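Local coordinates for phosphopantetheine attachment site family protein (Acinetobacter baumannii, PDB 4HKG) that probably acts as a free-standing peptidyl carrier protein, holding intermediates on a phosphopantetheine arm in a non-ribosomal peptide synthetase-type secondary metabolic pathway, at residues Y9-I14 against T70-A75; S47-L52 against L60-L65; T56-E61 against E76-E81. All coordinates share one frame; numbering follows the deposited sequence. Where two conformers were deposited one is given.

Contact 1: Y9-I14 against T70-A75; sequences YWSAII and TINALA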
ATOM      1  N   TYR A   9      -2.311 -10.924  -3.643  1.00 11.13           N
ATOM      2  CA  TYR A   9      -1.541 -10.370  -4.754  1.00 10.45           C
ATOM      3  C   TYR A   9      -1.240  -8.890  -4.499  1.00 10.77           C
ATOM      4  O   TYR A   9      -0.080  -8.456  -4.534  1.00 10.53           O
ATOM      5  CB  TYR A   9      -2.339 -10.540  -6.045  1.00 10.97           C
ATOM      6  CG  TYR A   9      -1.649 -10.072  -7.304  1.00 11.63           C
ATOM      7  CD1 TYR A   9      -0.921 -10.958  -8.084  1.00 13.19           C
ATOM      8  CD2 TYR A   9      -1.756  -8.754  -7.731  1.00 11.62           C
ATOM      9  CE1 TYR A   9      -0.308 -10.548  -9.257  1.00 14.29           C
ATOM     10  CE2 TYR A   9      -1.147  -8.332  -8.903  1.00 13.43           C
ATOM     11  CZ  TYR A   9      -0.422  -9.226  -9.651  1.00 13.77           C
ATOM     12  OH  TYR A   9       0.182  -8.803 -10.814  1.00 16.83           O
ATOM     13  N   TRP A  10      -2.280  -8.105  -4.234  1.00  9.27           N
ATOM     14  CA  TRP A  10      -2.072  -6.682  -4.007  1.00  9.44           C
ATOM     15  C   TRP A  10      -1.321  -6.408  -2.709  1.00  9.81           C
ATOM     16  O   TRP A  10      -0.534  -5.465  -2.632  1.00  9.65           O
ATOM     17  CB  TRP A  10      -3.397  -5.912  -4.060  1.00  9.68           C
ATOM     18  CG  TRP A  10      -3.943  -5.859  -5.436  1.00 10.57           C
ATOM     19  CD1 TRP A  10      -5.112  -6.413  -5.885  1.00 12.76           C
ATOM     20  CD2 TRP A  10      -3.323  -5.257  -6.575  1.00 11.72           C
ATOM     21  NE1 TRP A  10      -5.262  -6.168  -7.228  1.00 13.61           N
ATOM     22  CE2 TRP A  10      -4.176  -5.463  -7.673  1.00 12.45           C
ATOM     23  CE3 TRP A  10      -2.132  -4.550  -6.763  1.00 11.56           C
ATOM     24  CZ2 TRP A  10      -3.876  -4.990  -8.945  1.00 15.01           C
ATOM     25  CZ3 TRP A  10      -1.835  -4.085  -8.027  1.00 15.20           C
ATOM     26  CH2 TRP A  10      -2.700  -4.309  -9.100  1.00 15.28           C
ATOM     27  N   SER A  11      -1.550  -7.225  -1.696  1.00  9.69           N
ATOM     28  CA  SER A  11      -0.823  -7.072  -0.448  1.00  9.21           C
ATOM     29  C   SER A  11       0.689  -7.237  -0.674  1.00 10.06           C
ATOM     30  O   SER A  11       1.486  -6.460  -0.144  1.00  9.70           O
ATOM     31  CB  SER A  11      -1.338  -8.058   0.602  1.00 11.00           C
ATOM     32  OG  SER A  11      -0.683  -7.851   1.840  1.00 12.32           O
ATOM     33  N   ALA A  12       1.084  -8.227  -1.469  1.00  9.50           N
ATOM     34  CA  ALA A  12       2.505  -8.432  -1.760  1.00  9.79           C
ATOM     35  C   ALA A  12       3.091  -7.234  -2.521  1.00  9.82           C
ATOM     36  O   ALA A  12       4.206  -6.782  -2.238  1.00 10.14           O
ATOM     37  CB  ALA A  12       2.709  -9.713  -2.544  1.00 10.60           C
ATOM     38  N   ILE A  13       2.340  -6.707  -3.484  1.00  8.93           N
ATOM     39  CA  ILE A  13       2.794  -5.539  -4.243  1.00  9.45           C
ATOM     40  C   ILE A  13       2.938  -4.314  -3.337  1.00  9.68           C
ATOM     41  O   ILE A  13       3.976  -3.634  -3.355  1.00  9.22           O
ATOM     42  CB  ILE A  13       1.866  -5.269  -5.460  1.00  9.39           C
ATOM     43  CG1 ILE A  13       2.083  -6.364  -6.509  1.00 12.42           C
ATOM     44  CG2 ILE A  13       2.067  -3.848  -6.015  1.00 11.99           C
ATOM     45  CD1 ILE A  13       1.285  -6.195  -7.776  1.00 15.82           C
ATOM     46  N   ILE A  14       1.919  -4.045  -2.527  1.00  8.38           N
ATOM     47  CA  ILE A  14       1.951  -2.890  -1.642  1.00  9.57           C
ATOM     48  C   ILE A  14       3.083  -3.019  -0.628  1.00  8.82           C
ATOM     49  O   ILE A  14       3.803  -2.057  -0.376  1.00  8.88           O
ATOM     50  CB  ILE A  14       0.593  -2.686  -0.948  1.00  8.35           C
ATOM     51  CG1 ILE A  14      -0.481  -2.313  -1.971  1.00  9.01           C
ATOM     52  CG2 ILE A  14       0.686  -1.582   0.094  1.00 10.36           C
ATOM     53  CD1 ILE A  14      -1.901  -2.476  -1.451  1.00 10.06           C
ATOM     54  N   THR A  70      -3.345   0.218   6.645  1.00  8.76           N
ATOM     55  CA  THR A  70      -2.392  -0.882   6.714  1.00  9.14           C
ATOM     56  C   THR A  70      -2.246  -1.432   5.306  1.00  9.00           C
ATOM     57  O   THR A  70      -3.077  -1.174   4.433  1.00  8.88           O
ATOM     58  CB  THR A  70      -2.866  -2.038   7.619  1.00  9.37           C
ATOM     59  OG1 THR A  70      -3.929  -2.728   6.958  1.00  9.63           O
ATOM     60  CG2 THR A  70      -3.345  -1.549   8.991  1.00 10.55           C
ATOM     61  N   ILE A  71      -1.199  -2.211   5.086  1.00  7.94           N
ATOM     62  CA  ILE A  71      -0.988  -2.838   3.792  1.00  9.71           C
ATOM     63  C   ILE A  71      -2.199  -3.680   3.398  1.00  8.04           C
ATOM     64  O   ILE A  71      -2.706  -3.573   2.273  1.00  8.99           O
ATOM     65  CB  ILE A  71       0.294  -3.693   3.799  1.00  9.26           C
ATOM     66  CG1 ILE A  71       1.526  -2.781   3.868  1.00 11.12           C
ATOM     67  CG2 ILE A  71       0.351  -4.614   2.579  1.00 10.46           C
ATOM     68  CD1 ILE A  71       2.787  -3.518   4.212  1.00 12.23           C
ATOM     69  N   ASN A  72      -2.669  -4.513   4.321  1.00  8.85           N
ATOM     70  CA  ASN A  72      -3.789  -5.396   4.026  1.00  8.83           C
ATOM     71  C   ASN A  72      -5.107  -4.644   3.818  1.00  9.15           C
ATOM     72  O   ASN A  72      -5.928  -5.053   2.995  1.00 10.16           O
ATOM     73  CB  ASN A  72      -3.938  -6.474   5.100  1.00  9.96           C
ATOM     74  CG  ASN A  72      -3.044  -7.670   4.857  1.00 10.43           C
ATOM     75  OD1 ASN A  72      -2.678  -7.965   3.709  1.00 12.23           O
ATOM     76  ND2 ASN A  72      -2.685  -8.364   5.923  1.00 12.08           N
ATOM     77  N   ALA A  73      -5.319  -3.552   4.551  1.00  9.28           N
ATOM     78  CA  ALA A  73      -6.548  -2.772   4.376  1.00  9.51           C
ATOM     79  C   ALA A  73      -6.544  -2.104   3.001  1.00  8.82           C
ATOM     80  O   ALA A  73      -7.572  -2.071   2.306  1.00  9.80           O
ATOM     81  CB  ALA A  73      -6.705  -1.740   5.484  1.00  9.92           C
ATOM     82  N   LEU A  74      -5.385  -1.593   2.598  1.00  8.66           N
ATOM     83  CA  LEU A  74      -5.272  -0.975   1.283  1.00  8.37           C
ATOM     84  C   LEU A  74      -5.424  -2.018   0.174  1.00  9.07           C
ATOM     85  O   LEU A  74      -6.065  -1.756  -0.844  1.00  9.62           O
ATOM     86  CB  LEU A  74      -3.958  -0.206   1.147  1.00  9.16           C
ATOM     87  CG  LEU A  74      -3.790   0.633  -0.125  1.00  8.67           C
ATOM     88  CD1 LEU A  74      -4.864   1.717  -0.242  1.00 11.66           C
ATOM     89  CD2 LEU A  74      -2.399   1.245  -0.142  1.00  9.97           C
ATOM     90  N   ALA A  75      -4.868  -3.210   0.378  1.00  8.26           N
ATOM     91  CA  ALA A  75      -5.030  -4.303  -0.582  1.00  9.16           C
ATOM     92  C   ALA A  75      -6.495  -4.672  -0.758  1.00  8.85           C
ATOM     93  O   ALA A  75      -6.958  -4.886  -1.885  1.00 10.65           O
ATOM     94  CB  ALA A  75      -4.235  -5.518  -0.149  1.00  9.28           C
TER
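The indole of Trp10 carries Tyr9 on one face, with CD2 of the tyrosine 4.0 Å above the plane and over its centre. On the opposite side of that plane lie Leu78 and Thr56, and Val79 meets the pyrrole end. The ring itself turns from segment 70-75, and the side chain touches it through CB, 4.0 Å from CB of Ala75. The second flat group, the amide of Asn72, is used very differently. Its OD1 accepts a hydrogen bond of 2.7 Å from OG of Ser11, which stands anti to its backbone N (chi1 -177°). The donor approaches from above the carbonyl plane, 33° out of it. The other end of the amide is held too, since ND2 bonds to Asp32 OD1.

Between these groups the axes of 9-14 and 71-75 approach to 8.4 Å, their directions 129° apart. Small residues allow this: CB of Ala75 sits 3.5 Å from N of Ser11. Deeper in, Ile14 and Ile71 run alongside each other, pointing opposite ways, their CG2 methyls 3.9 Å apart. The extended chain of Ile14 carries CD1 onward to 3.6 Å from N of Ala75, where it also rests against CG of Leu74.

The pair illustrates a general principle: apolar contacts supply much of the buried area, while a few polar bonds fix local geometry. With both ends of its amide engaged, Asn72 has its flip state defined, and it ties helix 7-22 to the loop containing Asp32 as well as to its own helix.

Contact 2: S47-L52 against L60-L65; sequences SVSGDL and LEPTLL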
ATOM      1  N   SER A  47       4.183   8.684  -2.911  1.00  9.29           N
ATOM      2  CA  SER A  47       4.956   7.751  -3.736  1.00  9.91           C
ATOM      3  C   SER A  47       4.206   6.442  -3.965  1.00  8.63           C
ATOM      4  O   SER A  47       4.075   5.976  -5.103  1.00  9.69           O
ATOM      5  CB  SER A  47       6.312   7.466  -3.080  1.00 10.22           C
ATOM      6  OG  SER A  47       6.987   6.398  -3.738  1.00 12.09           O
ATOM      7  N   VAL A  48       3.731   5.837  -2.885  1.00  9.12           N
ATOM      8  CA  VAL A  48       3.057   4.551  -2.963  1.00  8.99           C
ATOM      9  C   VAL A  48       1.752   4.630  -3.748  1.00  9.87           C
ATOM     10  O   VAL A  48       1.502   3.807  -4.632  1.00  8.81           O
ATOM     11  CB  VAL A  48       2.817   3.969  -1.548  1.00  9.00           C
ATOM     12  CG1 VAL A  48       1.935   2.725  -1.609  1.00 10.60           C
ATOM     13  CG2 VAL A  48       4.148   3.660  -0.871  1.00 10.72           C
ATOM     14  N   SER A  49       0.917   5.615  -3.439  1.00  8.97           N
ATOM     15  CA  SER A  49      -0.340   5.746  -4.157  1.00  9.82           C
ATOM     16  C   SER A  49      -0.114   6.050  -5.638  1.00  9.68           C
ATOM     17  O   SER A  49      -0.804   5.493  -6.496  1.00 10.34           O
ATOM     18  CB  SER A  49      -1.250   6.785  -3.491  1.00  9.69           C
ATOM     19  OG  SER A  49      -0.661   8.077  -3.449  1.00 10.87           O
ATOM     20  N   GLY A  50       0.859   6.908  -5.939  1.00  9.39           N
ATOM     21  CA  GLY A  50       1.179   7.232  -7.318  1.00 10.20           C
ATOM     22  C   GLY A  50       1.679   6.027  -8.095  1.00 10.29           C
ATOM     23  O   GLY A  50       1.330   5.822  -9.260  1.00 11.09           O
ATOM     24  N   ASP A  51       2.516   5.220  -7.448  1.00  9.77           N
ATOM     25  CA  ASP A  51       3.003   3.995  -8.068  1.00 10.15           C
ATOM     26  C   ASP A  51       1.856   3.013  -8.311  1.00 10.15           C
ATOM     27  O   ASP A  51       1.788   2.367  -9.362  1.00 10.98           O
ATOM     28  CB  ASP A  51       4.108   3.353  -7.223  1.00  9.89           C
ATOM     29  CG  ASP A  51       5.448   4.068  -7.363  1.00 11.17           C
ATOM     30  OD1 ASP A  51       5.572   4.968  -8.220  1.00 13.43           O
ATOM     31  OD2 ASP A  51       6.397   3.704  -6.640  1.00 13.57           O
ATOM     32  N   LEU A  52       0.938   2.920  -7.352  1.00  9.52           N
ATOM     33  CA  LEU A  52      -0.236   2.077  -7.534  1.00  9.89           C
ATOM     34  C   LEU A  52      -1.107   2.570  -8.690  1.00 10.75           C
ATOM     35  O   LEU A  52      -1.705   1.760  -9.402  1.00 11.59           O
ATOM     36  CB  LEU A  52      -1.041   1.962  -6.238  1.00 10.03           C
ATOM     37  CG  LEU A  52      -0.392   1.096  -5.154  1.00  9.10           C
ATOM     38  CD1 LEU A  52      -1.138   1.273  -3.829  1.00 10.66           C
ATOM     39  CD2 LEU A  52      -0.325  -0.373  -5.559  1.00 10.10           C
ATOM     40  N   LEU A  60      -6.006   7.222  -7.382  1.00 12.28           N
ATOM     41  CA  LEU A  60      -5.830   6.846  -5.980  1.00 11.78           C
ATOM     42  C   LEU A  60      -5.210   7.996  -5.207  1.00 13.02           C
ATOM     43  O   LEU A  60      -4.051   8.338  -5.434  1.00 18.22           O
ATOM     44  CB  LEU A  60      -4.925   5.620  -5.872  1.00 12.43           C
ATOM     45  CG  LEU A  60      -5.395   4.362  -6.598  1.00 10.78           C
ATOM     46  CD1 LEU A  60      -4.253   3.366  -6.670  1.00 12.46           C
ATOM     47  CD2 LEU A  60      -6.587   3.743  -5.893  1.00 13.23           C
ATOM     48  N   GLU A  61      -5.969   8.595  -4.295  1.00 11.84           N
ATOM     49  CA  GLU A  61      -5.464   9.698  -3.475  1.00 13.07           C
ATOM     50  C   GLU A  61      -4.510   9.183  -2.400  1.00 10.50           C
ATOM     51  O   GLU A  61      -4.702   8.089  -1.876  1.00 10.92           O
ATOM     52  CB  GLU A  61      -6.617  10.425  -2.784  1.00 15.97           C
ATOM     53  CG  GLU A  61      -7.576  11.167  -3.696  1.00 21.16           C
ATOM     54  CD  GLU A  61      -8.763  11.739  -2.935  0.52 17.08           C
ATOM     55  OE1 GLU A  61      -8.840  11.550  -1.700  0.53 18.13           O
ATOM     56  OE2 GLU A  61      -9.626  12.383  -3.567  0.39 17.07           O
ATOM     57  N   PRO A  62      -3.506   9.998  -2.021  1.00 10.63           N
ATOM     58  CA  PRO A  62      -2.582   9.561  -0.969  1.00  9.88           C
ATOM     59  C   PRO A  62      -3.281   9.354   0.377  1.00 10.03           C
ATOM     60  O   PRO A  62      -2.819   8.564   1.203  1.00 10.18           O
ATOM     61  CB  PRO A  62      -1.570  10.709  -0.891  1.00 11.56           C
ATOM     62  CG  PRO A  62      -1.616  11.337  -2.249  1.00 14.11           C
ATOM     63  CD  PRO A  62      -3.061  11.247  -2.660  1.00 11.75           C
ATOM     64  N   THR A  63      -4.396  10.053   0.585  1.00  9.95           N
ATOM     65  CA  THR A  63      -5.193   9.890   1.798  1.00 10.27           C
ATOM     66  C   THR A  63      -5.846   8.511   1.905  1.00  9.47           C
ATOM     67  O   THR A  63      -6.381   8.165   2.954  1.00  9.89           O
ATOM     68  CB  THR A  63      -6.270  10.990   1.936  1.00 10.98           C
ATOM     69  OG1 THR A  63      -6.946  11.138   0.687  1.00 12.76           O
ATOM     70  CG2 THR A  63      -5.627  12.327   2.323  1.00 13.86           C
ATOM     71  N   LEU A  64      -5.809   7.713   0.841  1.00  9.33           N
ATOM     72  CA  LEU A  64      -6.255   6.323   0.965  1.00  9.78           C
ATOM     73  C   LEU A  64      -5.415   5.564   1.992  1.00  8.97           C
ATOM     74  O   LEU A  64      -5.901   4.603   2.597  1.00  9.45           O
ATOM     75  CB  LEU A  64      -6.206   5.597  -0.377  1.00 10.43           C
ATOM     76  CG  LEU A  64      -7.313   5.969  -1.359  1.00 10.56           C
ATOM     77  CD1 LEU A  64      -7.032   5.337  -2.710  1.00 13.18           C
ATOM     78  CD2 LEU A  64      -8.695   5.559  -0.846  1.00 13.42           C
ATOM     79  N   LEU A  65      -4.165   5.980   2.202  1.00  9.70           N
ATOM     80  CA  LEU A  65      -3.330   5.321   3.208  1.00  8.96           C
ATOM     81  C   LEU A  65      -3.701   5.757   4.618  1.00  9.57           C
ATOM     82  O   LEU A  65      -3.269   5.141   5.580  1.00  9.97           O
ATOM     83  CB  LEU A  65      -1.831   5.512   2.942  1.00 10.22           C
ATOM     84  CG  LEU A  65      -1.226   4.607   1.857  1.00  8.93           C
ATOM     85  CD1 LEU A  65      -1.559   5.085   0.444  1.00 10.61           C
ATOM     86  CD2 LEU A  65       0.280   4.477   2.046  1.00 11.20           C
TER
HETATM   87  O   HOH W   1      -1.611   9.327  -5.752  1.00 17.25           O
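Packing is close at two points, Leu60 on Leu52 and Ser49 on Pro62. CD1 of Leu60 lies 3.5 Å from CB of Leu52, near the foot of that side chain and against the helix backbone. CG of Leu60 is anti to its own carbonyl carbon (chi1 -59°), and this torsion helps carry the branch to the helix. Leu52 continues inward to Ile14, Leu17, Leu74 and Leu78. One turn earlier Ser49 points at the connection, its OG 3.5 Å from CA of Pro62 and also against CG of the proline ring.

CG1 of Val48 and CD2 of Leu65, 4.4 Å apart, form a looser but still buried edge, where Leu65 also borders a bound methylpentanediol, probably from the crystallisation liquor. The wet side is a different one, beside the partly exposed Pro62. No direct hydrogen bond joins the segments; instead a water donates to Ser49 OG at 2.8 Å and to Leu60 O at 2.7 Å. OG of Ser49 lies between the backbone N and the carbonyl carbon (chi1 60°), donates to Ala45 O and accepts from the water.

Past Leu60 the chain folds into a type I turn from Glu61 to Leu64, leading into helix 64-67. A long helix, a connecting loop and a short helix laid back against it are typical of the carrier-protein four-helix fold; here helix 42-56 begins at the sequence expected, from the family, to carry the phosphopantetheine attachment site.

Contact 3: T56-E61 against E76-E81; sequences TKLELE and EYLVSE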
ATOM      1  N   THR A  56      -2.215   0.117 -11.641  1.00 16.56           N
ATOM      2  CA  THR A  56      -3.634  -0.280 -11.668  1.00 16.86           C
ATOM      3  C   THR A  56      -4.519   0.522 -12.613  1.00 19.82           C
ATOM      4  O   THR A  56      -5.642   0.106 -12.895  1.00 21.07           O
ATOM      5  CB  THR A  56      -4.288  -0.161 -10.279  1.00 18.94           C
ATOM      6  OG1 THR A  56      -4.377   1.226  -9.921  1.00 15.06           O
ATOM      7  CG2 THR A  56      -3.495  -0.915  -9.227  1.00 21.90           C
ATOM      8  N   LYS A  57      -4.028   1.676 -13.065  1.00 21.46           N
ATOM      9  CA  LYS A  57      -4.806   2.620 -13.882  1.00 18.64           C
ATOM     10  C   LYS A  57      -5.960   3.271 -13.114  1.00 19.05           C
ATOM     11  O   LYS A  57      -6.798   3.962 -13.701  1.00 22.78           O
ATOM     12  CB  LYS A  57      -5.326   1.971 -15.173  1.00 24.47           C
ATOM     13  CG  LYS A  57      -4.252   1.271 -15.991  1.00 32.94           C
ATOM     14  N   LEU A  58      -5.997   3.058 -11.803  1.00 15.34           N
ATOM     15  CA  LEU A  58      -6.988   3.701 -10.952  1.00 15.50           C
ATOM     16  C   LEU A  58      -6.493   5.074 -10.535  1.00 17.15           C
ATOM     17  O   LEU A  58      -5.286   5.321 -10.501  1.00 16.49           O
ATOM     18  CB  LEU A  58      -7.212   2.876  -9.689  1.00 16.14           C
ATOM     19  CG  LEU A  58      -7.773   1.465  -9.835  1.00 17.21           C
ATOM     20  CD1 LEU A  58      -7.657   0.744  -8.497  1.00 19.83           C
ATOM     21  CD2 LEU A  58      -9.218   1.523 -10.290  1.00 22.63           C
ATOM     22  N   GLU A  59      -7.424   5.964 -10.217  1.00 16.92           N
ATOM     23  CA  GLU A  59      -7.078   7.208  -9.550  1.00 15.50           C
ATOM     24  C   GLU A  59      -7.108   6.926  -8.061  1.00 14.81           C
ATOM     25  O   GLU A  59      -8.109   6.440  -7.541  1.00 16.28           O
ATOM     26  CB  GLU A  59      -8.073   8.307  -9.900  1.00 19.72           C
ATOM     27  CG  GLU A  59      -7.752   9.637  -9.252  1.00 27.58           C
ATOM     28  CD  GLU A  59      -8.189  10.809 -10.100  0.57 29.46           C
ATOM     29  OE1 GLU A  59      -7.956  11.960  -9.679  0.47 33.18           O
ATOM     30  OE2 GLU A  59      -8.761  10.577 -11.189  0.66 35.70           O
ATOM     31  N   LEU A  60      -6.006   7.222  -7.382  1.00 12.28           N
ATOM     32  CA  LEU A  60      -5.830   6.846  -5.980  1.00 11.78           C
ATOM     33  C   LEU A  60      -5.210   7.996  -5.207  1.00 13.02           C
ATOM     34  O   LEU A  60      -4.051   8.338  -5.434  1.00 18.22           O
ATOM     35  CB  LEU A  60      -4.925   5.620  -5.872  1.00 12.43           C
ATOM     36  CG  LEU A  60      -5.395   4.362  -6.598  1.00 10.78           C
ATOM     37  CD1 LEU A  60      -4.253   3.366  -6.670  1.00 12.46           C
ATOM     38  CD2 LEU A  60      -6.587   3.743  -5.893  1.00 13.23           C
ATOM     39  N   GLU A  61      -5.969   8.595  -4.295  1.00 11.84           N
ATOM     40  CA  GLU A  61      -5.464   9.698  -3.475  1.00 13.07           C
ATOM     41  C   GLU A  61      -4.510   9.183  -2.400  1.00 10.50           C
ATOM     42  O   GLU A  61      -4.702   8.089  -1.876  1.00 10.92           O
ATOM     43  CB  GLU A  61      -6.617  10.425  -2.784  1.00 15.97           C
ATOM     44  CG  GLU A  61      -7.576  11.167  -3.696  1.00 21.16           C
ATOM     45  CD  GLU A  61      -8.763  11.739  -2.935  0.52 17.08           C
ATOM     46  OE1 GLU A  61      -8.840  11.550  -1.700  0.53 18.13           O
ATOM     47  OE2 GLU A  61      -9.626  12.383  -3.567  0.39 17.07           O
ATOM     48  N   GLU A  76      -7.222  -4.742   0.358  1.00  9.27           N
ATOM     49  CA  GLU A  76      -8.650  -5.027   0.337  1.00 10.75           C
ATOM     50  C   GLU A  76      -9.383  -3.986  -0.502  1.00  9.73           C
ATOM     51  O   GLU A  76     -10.260  -4.323  -1.300  1.00 11.19           O
ATOM     52  CB  GLU A  76      -9.201  -5.049   1.769  1.00 11.78           C
ATOM     53  CG  GLU A  76     -10.695  -5.303   1.866  1.00 14.00           C
ATOM     54  CD  GLU A  76     -11.032  -6.769   1.975  1.00 18.11           C
ATOM     55  OE1 GLU A  76     -10.106  -7.572   2.215  1.00 16.42           O
ATOM     56  OE2 GLU A  76     -12.223  -7.120   1.833  1.00 18.43           O
ATOM     57  N   TYR A  77      -9.020  -2.719  -0.318  1.00 10.11           N
ATOM     58  CA  TYR A  77      -9.622  -1.634  -1.084  1.00 11.71           C
ATOM     59  C   TYR A  77      -9.380  -1.793  -2.589  1.00  9.92           C
ATOM     60  O   TYR A  77     -10.307  -1.656  -3.390  1.00 12.00           O
ATOM     61  CB  TYR A  77      -9.124  -0.272  -0.588  1.00 11.44           C
ATOM     62  CG  TYR A  77      -9.649   0.881  -1.400  1.00 11.78           C
ATOM     63  CD1 TYR A  77     -10.943   1.337  -1.227  1.00 14.59           C
ATOM     64  CD2 TYR A  77      -8.853   1.505  -2.353  1.00 14.38           C
ATOM     65  CE1 TYR A  77     -11.435   2.387  -1.970  1.00 17.25           C
ATOM     66  CE2 TYR A  77      -9.338   2.562  -3.106  1.00 16.01           C
ATOM     67  CZ  TYR A  77     -10.629   2.994  -2.907  1.00 16.93           C
ATOM     68  OH  TYR A  77     -11.137   4.041  -3.640  1.00 22.95           O
ATOM     69  N   LEU A  78      -8.137  -2.102  -2.966  1.00 10.34           N
ATOM     70  CA  LEU A  78      -7.812  -2.276  -4.379  1.00 10.68           C
ATOM     71  C   LEU A  78      -8.624  -3.387  -5.018  1.00 11.65           C
ATOM     72  O   LEU A  78      -9.137  -3.225  -6.125  1.00 13.18           O
ATOM     73  CB  LEU A  78      -6.320  -2.550  -4.579  1.00 12.14           C
ATOM     74  CG  LEU A  78      -5.387  -1.397  -4.239  1.00 11.65           C
ATOM     75  CD1 LEU A  78      -3.969  -1.776  -4.596  1.00 13.57           C
ATOM     76  CD2 LEU A  78      -5.801  -0.127  -4.972  1.00 15.32           C
ATOM     77  N   VAL A  79      -8.746  -4.514  -4.328  1.00 12.38           N
ATOM     78  CA  VAL A  79      -9.558  -5.614  -4.845  1.00 13.27           C
ATOM     79  C   VAL A  79     -10.997  -5.156  -5.089  1.00 15.22           C
ATOM     80  O   VAL A  79     -11.581  -5.459  -6.128  1.00 16.20           O
ATOM     81  CB  VAL A  79      -9.549  -6.843  -3.905  1.00 15.10           C
ATOM     82  CG1 VAL A  79     -10.580  -7.874  -4.346  1.00 18.51           C
ATOM     83  CG2 VAL A  79      -8.168  -7.466  -3.871  1.00 16.51           C
ATOM     84  N   SER A  80     -11.543  -4.416  -4.130  0.55 15.63           N
ATOM     85  CA  SER A  80     -12.904  -3.906  -4.236  0.55 17.48           C
ATOM     86  C   SER A  80     -13.069  -2.992  -5.443  0.55 18.50           C
ATOM     87  O   SER A  80     -14.066  -3.072  -6.158  0.55 21.62           O
ATOM     88  CB  SER A  80     -13.297  -3.159  -2.958  0.55 20.28           C
ATOM     89  OG  SER A  80     -13.474  -4.057  -1.878  0.55 31.69           O
ATOM     90  N   GLU A  81     -12.080  -2.134  -5.669  1.00 15.42           N
ATOM     91  CA  GLU A  81     -12.141  -1.162  -6.752  1.00 17.90           C
ATOM     92  C   GLU A  81     -12.019  -1.815  -8.118  1.00 19.85           C
ATOM     93  O   GLU A  81     -12.573  -1.322  -9.096  1.00 23.30           O
ATOM     94  CB  GLU A  81     -11.049  -0.108  -6.597  1.00 19.77           C
ATOM     95  CG  GLU A  81     -11.278   0.845  -5.450  1.00 22.95           C
ATOM     96  CD  GLU A  81     -12.534   1.676  -5.631  1.00 26.57           C
ATOM     97  OE1 GLU A  81     -12.601   2.461  -6.601  1.00 35.05           O
ATOM     98  OE2 GLU A  81     -13.462   1.545  -4.807  1.00 31.44           O
TER
HETATM   99  O   HOH W   2      -9.847   4.406  -7.223  1.00 36.04           O
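Leu58 touches the helix through CD1, which lies 4.0 Å from CB of Glu81 and 4.1 Å from CD2 of Leu78. Its side chain lies slantwise over both partners. On the inner side, Leu60 presents its other methyl: CD2 packs against CD2 of the buried Leu78, the two chains set nearly perpendicular, and touches the Tyr77 ring at its edge, 4.1 Å from CE2 and near the ring plane. Leu78 CD2 thus serves both leucines of the loop.

One shell out, Glu81 folds back along its own helix. With CG anti to its own carbonyl carbon (chi1 -71°), it sets CG 3.4 Å above the Tyr77 ring plane, displaced toward the rim; a bend at chi2 then turns the carboxylate. The ring is also stacked with Tyr68, while Leu78 continues to Trp10, Ile14 and Leu52.

What positions the loop lies at its start. Thr56 opens an ST turn, its OG1 accepting from N of Leu58 at 3.1 Å with an N-H...O angle of 159°, and the same OG1 is hydrogen-bonded to Leu52 O. Between Thr56 and Leu58, Lys57 is the first residue to leave helical geometry, with positive phi (67°). Further on, Leu60 N bonds to Glu53 OE2, tying the loop back to helix 42-56.

Across the contact itself the only polar link is a water that donates to Glu59 O at 2.7 Å and, weakly, to OE1 of Glu81. Cohesion between loop and helix 71-82 therefore rests on methyl and ring contacts, with the directional bonds spent on shaping the loop and the carboxylate of Glu81 left at the hydrated margin.

Contacts 1, 2 and 3 lie close together in one small all-helical domain, their centres about 9 to 12 Å apart. Along the chain, helix 7-22 comes first, then helix 42-56, the loop 56-61, helix 64-67 and helix 71-82, so contact 2 falls wholly between the segments of contact 1, whereas the segments of contacts 1 and 3 alternate. Contacts 1 and 3 use successive parts of helix 71-82; contacts 2 and 3 share Leu60 and Glu61. Leu74 packs on Leu65, and CD1 of Leu64 on Tyr77. The buried sides of all three meet in one apolar interior, consistent with a compact carrier domain, while contacts 2 and 3 reach the hydrated surface.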